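Local coordinates for protein oxidoreductase (Azotobacter vinelandii, PDB 7D5M) that binds NAD+ through a Rossmann-fold domain and, as a homologue of inositol dehydrogenase, probably oxidises a polyol or sugar-like substrate, at residues I2-K6 against R35-F39; R13-V17 against H29-L34; F172-S178 against S261-S267; L226-R230 against R375-D381; S278-L282 against A293-Q297. Numbering follows the deposited sequence.

Contact 1 (I2-K6 against R35-F39)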
# COMPACT_ATOMS: atom_id res chain seq x y z
N ILE A 2 -26.46 10.16 -8.69
CA ILE A 2 -27.44 9.39 -9.50
C ILE A 2 -28.38 8.69 -8.52
O ILE A 2 -27.90 8.12 -7.55
CB ILE A 2 -26.72 8.41 -10.44
CG1 ILE A 2 -25.98 9.18 -11.54
CG2 ILE A 2 -27.67 7.36 -10.98
CD1 ILE A 2 -25.08 8.34 -12.41
N ASN A 3 -29.69 8.74 -8.79
CA ASN A 3 -30.69 8.07 -7.91
C ASN A 3 -31.64 7.20 -8.74
O ASN A 3 -32.62 6.72 -8.17
CB ASN A 3 -31.42 9.09 -7.04
CG ASN A 3 -32.21 10.09 -7.85
OD1 ASN A 3 -32.41 9.92 -9.05
ND2 ASN A 3 -32.69 11.13 -7.18
N GLY A 4 -31.34 6.98 -10.02
CA GLY A 4 -32.07 6.04 -10.89
C GLY A 4 -33.22 6.70 -11.63
O GLY A 4 -33.93 6.00 -12.37
N SER A 5 -33.41 8.00 -11.45
CA SER A 5 -34.46 8.78 -12.16
C SER A 5 -34.15 8.72 -13.66
O SER A 5 -32.95 8.71 -14.05
CB SER A 5 -34.53 10.18 -11.63
OG SER A 5 -33.34 10.87 -11.94
N LYS A 6 -35.19 8.66 -14.50
CA LYS A 6 -34.96 8.53 -15.96
C LYS A 6 -34.26 9.78 -16.48
O LYS A 6 -34.48 10.89 -15.97
CB LYS A 6 -36.27 8.24 -16.70
CG LYS A 6 -37.31 9.34 -16.69
CD LYS A 6 -38.54 8.97 -17.51
CE LYS A 6 -39.31 7.80 -16.95
NZ LYS A 6 -40.27 7.26 -17.93
N ARG A 35 -29.34 -0.63 -16.80
CA ARG A 35 -29.36 0.13 -15.54
C ARG A 35 -30.07 1.47 -15.75
O ARG A 35 -29.87 2.10 -16.81
CB ARG A 35 -27.94 0.33 -15.03
CG ARG A 35 -27.87 0.69 -13.56
CD ARG A 35 -26.42 0.81 -13.17
NE ARG A 35 -26.22 0.84 -11.73
CZ ARG A 35 -25.04 0.76 -11.14
NH1 ARG A 35 -23.94 0.72 -11.88
NH2 ARG A 35 -24.95 0.80 -9.83
N ASP A 36 -30.88 1.88 -14.77
CA ASP A 36 -31.43 3.26 -14.69
C ASP A 36 -32.29 3.58 -15.93
O ASP A 36 -32.32 4.75 -16.33
CB ASP A 36 -30.33 4.30 -14.55
CG ASP A 36 -29.37 4.03 -13.41
OD1 ASP A 36 -29.80 3.42 -12.42
OD2 ASP A 36 -28.18 4.42 -13.54
N GLN A 37 -32.94 2.58 -16.51
CA GLN A 37 -33.95 2.79 -17.57
C GLN A 37 -33.28 3.38 -18.83
O GLN A 37 -33.97 4.13 -19.55
CB GLN A 37 -35.06 3.73 -17.08
CG GLN A 37 -35.61 3.40 -15.70
CD GLN A 37 -36.69 4.37 -15.27
OE1 GLN A 37 -37.82 4.30 -15.73
NE2 GLN A 37 -36.34 5.30 -14.39
N SER A 38 -32.00 3.08 -19.11
CA SER A 38 -31.29 3.65 -20.29
C SER A 38 -31.71 2.93 -21.58
O SER A 38 -32.13 3.61 -22.56
CB SER A 38 -29.79 3.60 -20.12
OG SER A 38 -29.37 4.54 -19.13
N PHE A 39 -31.58 1.61 -21.58
CA PHE A 39 -31.89 0.72 -22.73
C PHE A 39 -32.81 -0.40 -22.26
O PHE A 39 -32.78 -0.78 -21.06
CB PHE A 39 -30.60 0.13 -23.32
CG PHE A 39 -29.67 1.12 -23.94
CD1 PHE A 39 -28.81 1.88 -23.16
CD2 PHE A 39 -29.65 1.32 -25.31
CE1 PHE A 39 -27.96 2.80 -23.74
CE2 PHE A 39 -28.78 2.23 -25.89
CZ PHE A 39 -27.95 2.98 -25.11
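Gln37 lies against the backbone of the N-terminal arm where Gly4 hands over to Ser5 and Lys6, and its amide gives the one hydrogen bond between 2-6 and 35-39, from Gln37 NE2 to Gly4 O at 3.2 Å. The same nitrogen sits 3.7 Å from Lys6 CB and also donates to Gln59 of the second subunit, so one amide nitrogen donates to both chains. Next to it, Asp36 covers the glycine: its OD1 is 3.8 Å from Gly4 CA, while its OD2 lies 3.9 Å from Ile2 CG2. The carboxylate finds its charge partner elsewhere, in a salt bridge to Arg320, and also accepts from Tyr27 of the second subunit. Gly4 has a positive phi of 91°, a conformation that favours glycine, and its bend is braced from within the arm by Ser5 N donating to Asn3 OD1 at 3.2 Å. Asp36 and Gln37 also have positive phi, 61° and 65°, as the chain turns out of helix 26-34 towards strand 39-45. The arrangement thus combines an Asx turn in an N-terminal arm with the helix-to-strand connection of the first beta-alpha-beta unit of a Rossmann fold, here at a subunit interface.

Contact 2 (R13-V17 against H29-L34)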
# COMPACT_ATOMS: atom_id res chain seq x y z
N ARG A 13 -34.82 1.24 -27.45
CA ARG A 13 -35.08 -0.16 -27.86
C ARG A 13 -33.78 -0.73 -28.43
O ARG A 13 -33.20 -0.11 -29.35
CB ARG A 13 -36.27 -0.21 -28.83
CG ARG A 13 -37.57 0.27 -28.21
CD ARG A 13 -38.76 0.10 -29.14
NE ARG A 13 -38.58 0.72 -30.45
CZ ARG A 13 -38.92 1.97 -30.77
NH1 ARG A 13 -39.44 2.80 -29.88
NH2 ARG A 13 -38.70 2.41 -32.00
N TRP A 14 -33.31 -1.84 -27.87
CA TRP A 14 -31.89 -2.25 -27.97
C TRP A 14 -31.73 -3.74 -28.28
O TRP A 14 -32.52 -4.58 -27.81
CB TRP A 14 -31.19 -1.84 -26.68
CG TRP A 14 -29.72 -2.10 -26.58
CD1 TRP A 14 -28.72 -1.59 -27.35
CD2 TRP A 14 -29.09 -2.89 -25.55
NE1 TRP A 14 -27.50 -2.04 -26.88
CE2 TRP A 14 -27.71 -2.83 -25.78
CE3 TRP A 14 -29.57 -3.65 -24.48
CZ2 TRP A 14 -26.80 -3.52 -24.97
CZ3 TRP A 14 -28.68 -4.32 -23.68
CH2 TRP A 14 -27.31 -4.25 -23.92
N ALA A 15 -30.68 -4.06 -29.03
CA ALA A 15 -30.22 -5.42 -29.35
C ALA A 15 -28.72 -5.53 -29.08
O ALA A 15 -28.00 -4.50 -29.10
CB ALA A 15 -30.53 -5.74 -30.79
N MET A 16 -28.27 -6.76 -28.90
CA MET A 16 -26.84 -7.11 -28.93
C MET A 16 -26.59 -8.03 -30.12
O MET A 16 -27.49 -8.83 -30.48
CB MET A 16 -26.40 -7.79 -27.64
CG MET A 16 -26.34 -6.82 -26.49
SD MET A 16 -25.40 -7.52 -25.11
CE MET A 16 -23.73 -7.40 -25.76
N VAL A 17 -25.43 -7.88 -30.74
CA VAL A 17 -24.83 -8.91 -31.63
C VAL A 17 -23.59 -9.43 -30.91
O VAL A 17 -22.71 -8.61 -30.57
CB VAL A 17 -24.50 -8.35 -33.02
CG1 VAL A 17 -24.02 -9.45 -33.95
CG2 VAL A 17 -25.68 -7.63 -33.63
N HIS A 29 -21.93 -5.29 -20.77
CA HIS A 29 -22.76 -4.49 -21.71
C HIS A 29 -24.19 -4.39 -21.18
O HIS A 29 -24.73 -3.26 -21.11
CB HIS A 29 -22.75 -5.07 -23.11
CG HIS A 29 -21.53 -4.70 -23.88
ND1 HIS A 29 -21.46 -3.54 -24.64
CD2 HIS A 29 -20.32 -5.30 -24.00
CE1 HIS A 29 -20.27 -3.47 -25.20
NE2 HIS A 29 -19.56 -4.54 -24.83
N ARG A 30 -24.81 -5.52 -20.88
CA ARG A 30 -26.23 -5.57 -20.44
C ARG A 30 -26.36 -4.93 -19.06
O ARG A 30 -27.33 -4.20 -18.84
CB ARG A 30 -26.75 -7.01 -20.45
CG ARG A 30 -26.88 -7.59 -21.85
CD ARG A 30 -27.52 -8.97 -21.83
NE ARG A 30 -26.73 -9.97 -21.13
CZ ARG A 30 -25.74 -10.68 -21.67
NH1 ARG A 30 -25.39 -10.48 -22.93
NH2 ARG A 30 -25.08 -11.56 -20.94
N SER A 31 -25.47 -5.25 -18.14
CA SER A 31 -25.52 -4.69 -16.77
C SER A 31 -25.58 -3.16 -16.85
O SER A 31 -26.43 -2.55 -16.19
CB SER A 31 -24.36 -5.19 -15.95
OG SER A 31 -24.58 -4.91 -14.57
N ALA A 32 -24.72 -2.56 -17.67
CA ALA A 32 -24.59 -1.09 -17.81
C ALA A 32 -25.77 -0.52 -18.61
O ALA A 32 -26.27 0.55 -18.24
CB ALA A 32 -23.27 -0.76 -18.47
N ALA A 33 -26.16 -1.18 -19.70
CA ALA A 33 -27.20 -0.68 -20.63
C ALA A 33 -28.59 -0.69 -19.96
O ALA A 33 -29.36 0.29 -20.13
CB ALA A 33 -27.18 -1.49 -21.90
N LEU A 34 -28.90 -1.74 -19.20
CA LEU A 34 -30.27 -1.94 -18.64
C LEU A 34 -30.44 -1.09 -17.38
O LEU A 34 -31.59 -0.82 -16.99
CB LEU A 34 -30.47 -3.42 -18.37
CG LEU A 34 -30.40 -4.32 -19.61
CD1 LEU A 34 -30.51 -5.77 -19.20
CD2 LEU A 34 -31.48 -3.96 -20.62
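Trp14 and Met16, two residues apart on strand 13-16, supply the whole of the strand's share of the buried surface, and both point their CA-to-CB bonds at helix 29-34. Ala33 CB sits over the face of the indole's six-membered ring, 3.7 Å from the centroid and 21° off the normal, a CH-pi contact in which the methyl comes within 3.4 Å of Trp14 CH2. At the ring edge Trp14 CH2 meets Arg30 CA at 3.9 Å, and Trp14 CZ3 touches Leu34 CD2 at 4.2 Å. The small Ala33 leaves space for this large ring, whose NE1 bonds to Ser89 on the neighbouring strand 87-91.

Met16, the next residue on this face of the strand, meets the helix with its thioether: its CE lies 3.7 Å from His29 CB, and its SD is 3.6 Å from Arg30 CG. Arg30 NH1, from the third large contributor, also makes a weak hydrogen bond to Met16 SD (3.7 Å), but the guanidinium bonds more firmly to Gly19 O and to Asn3 O of the second subunit. His29 turns its imidazole away to Glu114 and Tyr337.

Strand and helix run antiparallel, their axes 10.9 Å apart at closest approach, as the opening half of the Rossmann beta-alpha-beta unit, with Val17 touching NAD just beyond. The chemistry implies a mainly apolar seam, in which aromatic, sulfur and methyl surfaces join the elements while the polar ends find partners outside.

Contact 3 (F172-S178 against S261-S267)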
# COMPACT_ATOMS: atom_id res chain seq x y z
N PHE A 172 -0.79 -1.07 -19.59
CA PHE A 172 -1.80 -2.11 -19.31
C PHE A 172 -1.06 -3.43 -19.45
O PHE A 172 -0.87 -3.90 -20.58
CB PHE A 172 -3.03 -1.94 -20.20
CG PHE A 172 -4.26 -2.66 -19.69
CD1 PHE A 172 -4.16 -3.76 -18.85
CD2 PHE A 172 -5.52 -2.25 -20.08
CE1 PHE A 172 -5.30 -4.42 -18.41
CE2 PHE A 172 -6.66 -2.92 -19.66
CZ PHE A 172 -6.54 -4.00 -18.81
N ALA A 173 -0.55 -3.94 -18.33
CA ALA A 173 0.44 -5.04 -18.28
C ALA A 173 -0.04 -6.08 -17.27
O ALA A 173 0.25 -5.93 -16.08
CB ALA A 173 1.80 -4.50 -17.94
N HIS A 174 -0.77 -7.08 -17.75
CA HIS A 174 -1.27 -8.23 -16.95
C HIS A 174 -0.49 -9.49 -17.34
O HIS A 174 0.23 -9.46 -18.34
CB HIS A 174 -2.78 -8.39 -17.14
CG HIS A 174 -3.17 -8.89 -18.49
ND1 HIS A 174 -3.18 -10.24 -18.80
CD2 HIS A 174 -3.55 -8.23 -19.60
CE1 HIS A 174 -3.57 -10.39 -20.05
NE2 HIS A 174 -3.82 -9.17 -20.56
N GLY A 175 -0.64 -10.55 -16.56
CA GLY A 175 0.15 -11.78 -16.75
C GLY A 175 -0.69 -12.96 -17.17
O GLY A 175 -0.15 -14.07 -17.20
N PHE A 176 -1.97 -12.78 -17.49
CA PHE A 176 -2.87 -13.96 -17.68
C PHE A 176 -2.42 -14.81 -18.87
O PHE A 176 -2.76 -16.00 -18.84
CB PHE A 176 -4.33 -13.56 -17.85
CG PHE A 176 -4.93 -13.09 -16.55
CD1 PHE A 176 -5.24 -13.98 -15.53
CD2 PHE A 176 -5.16 -11.74 -16.34
CE1 PHE A 176 -5.77 -13.52 -14.33
CE2 PHE A 176 -5.71 -11.30 -15.15
CZ PHE A 176 -6.00 -12.18 -14.14
N HIS A 177 -1.68 -14.27 -19.84
CA HIS A 177 -1.25 -15.04 -21.03
C HIS A 177 0.26 -15.29 -21.02
O HIS A 177 0.83 -15.49 -22.09
CB HIS A 177 -1.78 -14.37 -22.30
CG HIS A 177 -3.27 -14.22 -22.26
ND1 HIS A 177 -3.94 -13.26 -22.97
CD2 HIS A 177 -4.20 -14.90 -21.57
CE1 HIS A 177 -5.24 -13.36 -22.72
NE2 HIS A 177 -5.42 -14.36 -21.85
N SER A 178 0.87 -15.33 -19.83
CA SER A 178 2.29 -15.71 -19.65
C SER A 178 2.53 -17.10 -20.25
O SER A 178 3.58 -17.31 -20.85
CB SER A 178 2.69 -15.64 -18.20
OG SER A 178 2.60 -14.30 -17.72
N SER A 261 1.09 -5.34 -22.28
CA SER A 261 1.58 -6.72 -22.01
C SER A 261 0.46 -7.64 -21.54
O SER A 261 -0.42 -7.20 -20.78
CB SER A 261 2.72 -6.69 -21.02
OG SER A 261 3.37 -7.95 -20.98
N ALA A 262 0.52 -8.90 -21.98
CA ALA A 262 -0.29 -10.01 -21.47
C ALA A 262 0.62 -11.05 -20.81
O ALA A 262 0.10 -12.09 -20.39
CB ALA A 262 -1.11 -10.61 -22.59
N VAL A 263 1.92 -10.74 -20.67
CA VAL A 263 2.94 -11.70 -20.14
C VAL A 263 3.67 -11.09 -18.93
O VAL A 263 4.77 -11.58 -18.58
CB VAL A 263 3.90 -12.13 -21.26
CG1 VAL A 263 3.14 -12.83 -22.37
CG2 VAL A 263 4.70 -10.97 -21.82
N ASN A 264 3.07 -10.10 -18.28
CA ASN A 264 3.62 -9.53 -17.02
C ASN A 264 3.23 -10.47 -15.87
O ASN A 264 2.27 -10.17 -15.13
CB ASN A 264 3.16 -8.09 -16.81
CG ASN A 264 3.73 -7.51 -15.54
OD1 ASN A 264 4.72 -8.01 -15.02
ND2 ASN A 264 3.09 -6.45 -15.06
N ALA A 265 3.95 -11.59 -15.74
CA ALA A 265 3.61 -12.69 -14.83
C ALA A 265 3.31 -12.13 -13.43
O ALA A 265 4.13 -11.35 -12.93
CB ALA A 265 4.74 -13.70 -14.80
N GLY A 266 2.18 -12.52 -12.84
CA GLY A 266 1.79 -12.14 -11.47
C GLY A 266 0.90 -10.91 -11.43
O GLY A 266 0.24 -10.70 -10.39
N SER A 267 0.87 -10.11 -12.50
CA SER A 267 0.04 -8.88 -12.55
C SER A 267 -1.42 -9.27 -12.80
O SER A 267 -1.71 -9.96 -13.78
CB SER A 267 0.52 -7.90 -13.59
OG SER A 267 -0.38 -6.79 -13.65
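Ala173 O takes two hydrogen bonds from the opposing loop, from Ser267 OG at 2.7 Å and Asn264 ND2 at 3.1 Å, so the bend of 261-267 closes round one carbonyl. Backbone bonds continue the pairing: Ser261 N to Phe172 O at 3.0 Å and His174 N to Ser261 O at 3.1 Å frame the parallel bridge of Ala173 with Ser261. Beyond the strands, Asn264 N donates to His174 O at 2.9 Å, Gly175 N to Ser267 O at 3.0 Å, and His177 N to Ala262 O at 2.9 Å. Each segment also holds its own shape, through a type I turn from Gly175 to Ser178, an ST turn at Ser261 and a type II turn from Asn264 to Ser267.

Packing fills in around this network. Ala262 CA lies over the His174 ring, 3.8 Å from its centroid, as a CH-pi contact, and Gly175 CA comes within 3.1 Å of Asn264 O, where a side chain would clash. Ser178 OG rests 3.5 Å from Ala265 CA. Asn264 OD1 accepts a hydrogen bond from Arg274 of the third subunit. These turns lie at the ends of strands 165-173 and 255-261, parallel neighbours in the large mixed sheet of the GFO/IDH/MocA C-terminal domain.

Contact 4 (L226-R230 against R375-D381)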
# COMPACT_ATOMS: atom_id res chain seq x y z
N LEU A 226 6.12 8.46 -33.17
CA LEU A 226 6.26 7.36 -32.20
C LEU A 226 7.19 6.29 -32.75
O LEU A 226 7.43 6.22 -33.97
CB LEU A 226 4.90 6.81 -31.77
CG LEU A 226 4.04 6.07 -32.79
CD1 LEU A 226 4.56 4.67 -33.10
CD2 LEU A 226 2.61 5.95 -32.26
N MET A 227 7.71 5.48 -31.84
CA MET A 227 8.38 4.21 -32.19
C MET A 227 7.76 3.11 -31.34
O MET A 227 7.29 3.39 -30.21
CB MET A 227 9.89 4.28 -31.98
CG MET A 227 10.27 4.87 -30.65
SD MET A 227 11.91 4.33 -30.18
CE MET A 227 11.63 2.56 -30.11
N CYS A 228 7.74 1.91 -31.87
CA CYS A 228 7.20 0.74 -31.16
C CYS A 228 8.10 -0.47 -31.39
O CYS A 228 8.37 -0.82 -32.56
CB CYS A 228 5.76 0.45 -31.57
SG CYS A 228 5.08 -1.02 -30.75
N SER A 229 8.54 -1.07 -30.30
CA SER A 229 9.25 -2.36 -30.27
C SER A 229 8.31 -3.40 -29.65
O SER A 229 7.84 -3.17 -28.52
CB SER A 229 10.54 -2.20 -29.53
OG SER A 229 10.99 -3.45 -29.06
N ARG A 230 8.00 -4.47 -30.38
CA ARG A 230 7.02 -5.48 -29.92
C ARG A 230 7.64 -6.88 -30.01
O ARG A 230 8.50 -7.12 -30.89
CB ARG A 230 5.71 -5.36 -30.70
CG ARG A 230 5.71 -5.97 -32.09
CD ARG A 230 4.39 -5.73 -32.80
NE ARG A 230 4.40 -6.14 -34.20
CZ ARG A 230 3.34 -6.54 -34.90
NH1 ARG A 230 2.14 -6.66 -34.34
NH2 ARG A 230 3.49 -6.85 -36.18
N ARG A 375 0.04 2.61 -36.63
CA ARG A 375 1.36 3.30 -36.61
C ARG A 375 2.36 2.47 -35.80
O ARG A 375 3.52 2.34 -36.24
CB ARG A 375 1.26 4.72 -36.06
CG ARG A 375 0.58 5.69 -37.01
CD ARG A 375 1.46 6.10 -38.19
NE ARG A 375 0.61 6.85 -39.11
CZ ARG A 375 -0.15 6.30 -40.06
NH1 ARG A 375 -0.15 4.99 -40.26
NH2 ARG A 375 -0.91 7.07 -40.82
N CYS A 376 1.95 1.94 -34.64
CA CYS A 376 2.82 1.09 -33.78
C CYS A 376 3.26 -0.14 -34.57
O CYS A 376 4.47 -0.46 -34.57
CB CYS A 376 2.11 0.67 -32.49
SG CYS A 376 1.95 2.03 -31.30
N VAL A 377 2.33 -0.81 -35.26
CA VAL A 377 2.66 -2.03 -36.04
C VAL A 377 3.64 -1.64 -37.16
O VAL A 377 4.62 -2.38 -37.36
CB VAL A 377 1.39 -2.73 -36.56
CG1 VAL A 377 1.72 -3.85 -37.55
CG2 VAL A 377 0.57 -3.29 -35.40
N GLN A 378 3.42 -0.49 -37.81
CA GLN A 378 4.30 0.01 -38.90
C GLN A 378 5.73 0.21 -38.36
O GLN A 378 6.67 -0.27 -39.02
CB GLN A 378 3.74 1.29 -39.52
CG GLN A 378 2.55 1.00 -40.42
CD GLN A 378 1.82 2.23 -40.91
OE1 GLN A 378 2.07 3.36 -40.48
NE2 GLN A 378 0.91 2.02 -41.85
N SER A 379 5.87 0.86 -37.21
CA SER A 379 7.20 1.09 -36.58
C SER A 379 7.84 -0.25 -36.22
O SER A 379 9.04 -0.44 -36.55
CB SER A 379 7.10 2.00 -35.38
OG SER A 379 8.32 2.01 -34.65
N ALA A 380 7.10 -1.13 -35.55
CA ALA A 380 7.59 -2.43 -35.03
C ALA A 380 8.10 -3.28 -36.19
O ALA A 380 9.17 -3.87 -36.05
CB ALA A 380 6.49 -3.15 -34.28
N ASP A 381 7.34 -3.31 -37.29
CA ASP A 381 7.66 -4.12 -38.49
C ASP A 381 8.94 -3.60 -39.15
O ASP A 381 9.64 -4.41 -39.79
CB ASP A 381 6.48 -4.14 -39.46
CG ASP A 381 5.35 -5.07 -39.04
OD1 ASP A 381 5.53 -5.83 -38.07
OD2 ASP A 381 4.30 -5.04 -39.70
O HOH W 1 6.74 -6.56 -35.70
O HOH W 2 9.58 -4.67 -32.86
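Ala380 is the low point of helix 375-381 that lets strand 226-230 come close: the Cys228 and Ala380 CA atoms are 5.0 Å apart, and Ala380 CA approaches Cys228 O to 3.0 Å in a CA-H...O contact. With the axes only 6.3 Å apart at -66°, the strand lies obliquely across the helix. Cys228 fits beside this shallow spot, with its CB 3.8 Å from Cys376 CB and 3.4 Å from Cys376 O. Leu226 is the bump at one end, its CD1 lying 4.0 Å from Cys376 CA and 4.3 Å from Ser379 CB, while its CD2 meets Arg375 CB at 4.2 Å. Ser379 stands between these two strand residues and takes the amide of Cys228, N to OG at 2.8 Å, while its hydroxyl also bonds to Val385.

At the other end the long Arg230 side chain folds over the helix terminus. Its CD rests 3.6 Å from Ala380 CB, Val377 CG1 covers a face of the guanidinium, 3.7 Å from Arg230 NH2, and that nitrogen forms a salt bridge with Asp381 OD1 at 3.0 Å. Water 1 joins Arg230 NE to the same carboxylate oxygen, and Arg230 NH1 pairs with Glu241. This is helix-on-sheet packing of an alpha/beta fold, helix 363-381 lying on one face of the mixed sheet near its 223-231 and 387-388 end.

Contact 5 (S278-L282 against A293-Q297)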
# COMPACT_ATOMS: atom_id res chain seq x y z
N SER A 278 5.47 19.95 -14.62
CA SER A 278 6.57 20.72 -14.00
C SER A 278 6.31 20.92 -12.50
O SER A 278 7.30 21.06 -11.75
CB SER A 278 6.76 22.03 -14.73
OG SER A 278 5.58 22.82 -14.66
N ARG A 279 5.05 20.96 -12.06
CA ARG A 279 4.68 21.27 -10.65
C ARG A 279 4.34 19.99 -9.88
O ARG A 279 4.59 19.94 -8.67
CB ARG A 279 3.49 22.23 -10.61
CG ARG A 279 2.90 22.48 -9.23
CD ARG A 279 1.84 23.56 -9.24
NE ARG A 279 1.36 23.86 -7.90
CZ ARG A 279 0.25 23.39 -7.32
NH1 ARG A 279 -0.58 22.57 -7.96
NH2 ARG A 279 -0.04 23.76 -6.09
N ALA A 280 3.68 19.03 -10.52
CA ALA A 280 3.01 17.92 -9.82
C ALA A 280 2.73 16.79 -10.80
O ALA A 280 2.72 17.04 -12.01
CB ALA A 280 1.74 18.42 -9.17
N SER A 281 2.50 15.59 -10.26
CA SER A 281 2.04 14.41 -11.02
C SER A 281 0.68 13.95 -10.49
O SER A 281 0.36 14.21 -9.33
CB SER A 281 3.04 13.29 -10.96
OG SER A 281 4.28 13.68 -11.52
N LEU A 282 -0.10 13.30 -11.33
CA LEU A 282 -1.24 12.49 -10.85
C LEU A 282 -1.07 11.07 -11.39
O LEU A 282 -0.41 10.88 -12.43
CB LEU A 282 -2.58 13.13 -11.21
CG LEU A 282 -2.86 13.45 -12.66
CD1 LEU A 282 -3.26 12.21 -13.44
CD2 LEU A 282 -3.95 14.50 -12.75
N ALA A 293 -3.84 9.46 -7.06
CA ALA A 293 -2.62 10.03 -6.44
C ALA A 293 -2.41 11.43 -7.01
O ALA A 293 -2.51 11.59 -8.23
CB ALA A 293 -1.41 9.17 -6.71
N PHE A 294 -2.13 12.41 -6.15
CA PHE A 294 -1.83 13.80 -6.56
C PHE A 294 -0.61 14.25 -5.78
O PHE A 294 -0.67 14.37 -4.56
CB PHE A 294 -3.03 14.73 -6.35
CG PHE A 294 -2.76 16.18 -6.68
CD1 PHE A 294 -2.11 16.54 -7.84
CD2 PHE A 294 -3.19 17.18 -5.82
CE1 PHE A 294 -1.87 17.87 -8.14
CE2 PHE A 294 -2.96 18.51 -6.13
CZ PHE A 294 -2.30 18.85 -7.28
N GLU A 295 0.49 14.46 -6.50
CA GLU A 295 1.83 14.54 -5.88
C GLU A 295 2.51 15.83 -6.33
O GLU A 295 3.17 15.83 -7.39
CB GLU A 295 2.61 13.27 -6.22
CG GLU A 295 1.83 12.01 -5.91
CD GLU A 295 2.59 10.71 -6.07
OE1 GLU A 295 3.55 10.66 -6.88
OE2 GLU A 295 2.23 9.74 -5.35
N ILE A 296 2.34 16.88 -5.54
CA ILE A 296 2.98 18.20 -5.81
C ILE A 296 4.44 18.09 -5.37
O ILE A 296 4.67 17.69 -4.20
CB ILE A 296 2.24 19.34 -5.09
CG1 ILE A 296 0.77 19.45 -5.51
CG2 ILE A 296 3.00 20.65 -5.28
CD1 ILE A 296 -0.06 20.34 -4.61
N GLN A 297 5.38 18.43 -6.25
CA GLN A 297 6.81 18.36 -5.88
C GLN A 297 7.05 19.26 -4.66
O GLN A 297 6.65 20.45 -4.69
CB GLN A 297 7.75 18.75 -7.02
CG GLN A 297 9.22 18.68 -6.61
CD GLN A 297 9.63 17.32 -6.11
OE1 GLN A 297 9.16 16.29 -6.60
NE2 GLN A 297 10.54 17.29 -5.13
O HOH W 3 5.95 21.82 -7.04
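Three backbone hydrogen bonds hold the two strands in register. Ser281 and Glu295 form the hydrogen-bonded pair, Ser281 N to Glu295 O at 3.0 Å and Glu295 N to Ser281 O at 2.8 Å, and Gln297 N to Arg279 O at 3.0 Å extends the pairing to just before the start of strand 280-285. On either side of the Ser281-Glu295 pair, CA-H...O contacts mark the non-hydrogen-bonded pairs Ala280-Ile296 and Leu282-Phe294: Ala280 CA is 3.2 Å from Glu295 O, Leu282 CA 3.0 Å from Ala293 O. Water 3 donates to both Arg279 O and Gln297 O, at 2.8 Å each, where the chains part.

This is an antiparallel beta hairpin, strands 280-285 and 291-296, lying towards one side of the large mixed sheet of the C-terminal domain. Strand 301-305 follows beyond 291-296, and strand 271-277 flanks 280-285.

Apolar packing gathers on the face carrying Ala280, Leu282, Phe294 and Ile296. Ala280 CB lies 3.8 Å from Phe294 CE1 and 3.9 Å from Ile296 CG1, its small methyl accommodating both larger neighbours. Helix 148-158 covers this face, touching Leu282 and Phe294.

Charged and polar groups take the remaining places. The Arg279 guanidinium lays a face over Ile296, with Arg279 NH2 3.7 Å from Ile296 CD1, and its NH1 bonds to Glu161 O. On the other face Glu295 forms a salt bridge with Arg274, and Ser281 OG bonds to Ala265 of the third subunit.

From the N terminus, contact 1 closes a short loop by bringing the first residues back to the chain after helix 26-34. Contact 2 is nested inside it, and the two touch where Phe39 meets Trp14 and Ala33; together they join the N-terminal arm to the first Rossmann unit and face the second subunit. The remaining three contacts come later in the chain, all in the C-terminal domain, and reach its mixed sheet. Contacts 3 and 4 cross, their segments alternating, whereas contact 5, a local hairpin opening after contact 3 has closed, is enclosed by the long loop of contact 4. All three touch the third subunit; Ser281 and Gln297 of contact 5 pair there with residues equivalent to those of contact 3.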